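Local coordinates for cystathionine beta-lyase family protein, YNBB B.subtilis ortholog (Clostridium acetobutylicum, PDB 3HVY), which is a pyridoxal-phosphate enzyme of the methionine gamma-lyase family, probably a carbon-sulfur lyase, putatively involved in aluminium resistance, at the interface of chains A and B. Numbering follows the deposited sequence. Chains: chain A/B, Cystathionine beta-lyase family protein, YNBB B.subtilis ortholog.

The interface of chains A and B. Residues chain A 59-60, 63, 288; chain B 358, 382-384.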
# COMPACT_ATOMS: atom_id res chain seq x y z
N SER A 59 -19.81 -0.75 -3.92
CA SER A 59 -19.50 0.54 -4.50
C SER A 59 -18.02 0.85 -4.29
O SER A 59 -17.31 0.09 -3.60
CB SER A 59 -20.32 1.63 -3.80
OG SER A 59 -19.69 1.97 -2.59
N GLU A 60 -17.56 1.97 -4.82
CA GLU A 60 -16.15 2.37 -4.65
C GLU A 60 -15.85 2.60 -3.17
O GLU A 60 -14.71 2.38 -2.71
CB GLU A 60 -15.83 3.62 -5.50
CG GLU A 60 -14.32 3.77 -5.89
N PHE A 63 -13.95 -0.06 -1.13
CA PHE A 63 -12.53 -0.20 -1.32
C PHE A 63 -11.77 0.63 -0.24
O PHE A 63 -11.06 1.60 -0.54
CB PHE A 63 -12.14 0.15 -2.77
CG PHE A 63 -12.95 -0.62 -3.81
CD1 PHE A 63 -13.37 -1.93 -3.57
CD2 PHE A 63 -13.23 -0.05 -5.05
CE1 PHE A 63 -14.13 -2.61 -4.49
CE2 PHE A 63 -13.97 -0.74 -5.99
CZ PHE A 63 -14.43 -2.02 -5.70
N ARG A 288 -9.97 -3.77 -2.28
CA ARG A 288 -10.21 -3.77 -3.75
C ARG A 288 -9.72 -5.05 -4.38
O ARG A 288 -10.42 -5.66 -5.17
CB ARG A 288 -9.57 -2.55 -4.45
CG ARG A 288 -9.70 -2.53 -5.97
CD ARG A 288 -9.02 -1.34 -6.63
NE ARG A 288 -9.67 -0.09 -6.24
CZ ARG A 288 -9.18 0.82 -5.39
NH1 ARG A 288 -7.99 0.68 -4.81
NH2 ARG A 288 -9.90 1.90 -5.10
N VAL B 358 -19.61 -3.20 -9.61
CA VAL B 358 -19.42 -2.03 -8.74
C VAL B 358 -20.40 -0.92 -9.19
O VAL B 358 -20.56 -0.64 -10.41
CB VAL B 358 -17.93 -1.58 -8.77
CG1 VAL B 358 -17.66 -0.43 -7.83
CG2 VAL B 358 -17.02 -2.77 -8.42
N THR B 382 -16.79 -0.22 -12.31
CA THR B 382 -15.54 -0.96 -12.39
C THR B 382 -14.76 -0.94 -11.08
O THR B 382 -15.02 -0.12 -10.22
CB THR B 382 -14.70 -0.33 -13.51
OG1 THR B 382 -14.47 1.06 -13.18
CG2 THR B 382 -15.48 -0.42 -14.87
N PHE B 383 -13.85 -1.89 -10.92
CA PHE B 383 -12.98 -1.97 -9.75
C PHE B 383 -11.96 -0.84 -9.71
O PHE B 383 -11.70 -0.28 -8.63
CB PHE B 383 -12.32 -3.35 -9.66
CG PHE B 383 -13.31 -4.46 -9.40
CD1 PHE B 383 -13.81 -4.65 -8.16
CD2 PHE B 383 -13.76 -5.26 -10.44
CE1 PHE B 383 -14.72 -5.64 -7.92
CE2 PHE B 383 -14.69 -6.23 -10.21
CZ PHE B 383 -15.19 -6.41 -8.94
N VAL B 384 -11.40 -0.54 -10.88
CA VAL B 384 -10.48 0.56 -11.09
C VAL B 384 -11.22 1.72 -11.80
O VAL B 384 -11.83 1.53 -12.85
CB VAL B 384 -9.24 0.09 -11.85
CG1 VAL B 384 -8.33 1.28 -12.23
CG2 VAL B 384 -8.48 -0.96 -11.03
O HOH W 1 -11.62 2.35 -7.20
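The backbone carbonyl oxygen of B:Phe383 is gripped twice by A:Arg288, once directly and once through water. A:Arg288 NE donates to B:Phe383 O at 3.1 Å, a bent bond (139° at the hydrogen) whose donor lies tilted from the carbonyl plane. Water 1 links the second arm: it sits 2.8 Å from A:Arg288 NH2 and 3.0 Å from B:Phe383 O. Arginine suits this place because neighbouring N-H groups of one flat guanidinium can serve the carbonyl and its water together. Its chain leaves helix 287-317 extended, with CG anti to the backbone N (chi1 177°), then bends at chi3 (-66°) to turn NE toward chain B.

The same side chain supports the aromatic part of the contact. A:Arg288 CG lies over one face of the A:Phe63 ring, while the backbone oxygen of A:Ser59 lies over the opposite face, and A:Phe63 CB covers part of the guanidinium. A flat, apolar phenylalanine ring fits between them and turns its CE2–CZ corner toward chain B, with A:Phe63 CE2 3.5 Å from B:Phe383 O. A:Phe63 CZ meets B:Phe383 CD1 at 3.7 Å, the two side chains crossing at about a right angle. A:Phe63 CZ also touches B:Val358 CG2 at 3.8 Å, and B:Phe383, equally apolar, offers that methyl a ring face, met toward its rim. Branching lets B:Val358 fill two places at once: CG1 reaches the backbone of A:Ser59 and A:Glu60. Behind the contact, B:Thr382 OG1 donates to B:Val384 O at 2.7 Å, which should help hold the loop that presents the carbonyl.

Repeated by two-fold symmetry, this small apolar patch with its polar clasp helps join two subunits of the four-copy deposited assembly, probably within the dimer typical of such lyases.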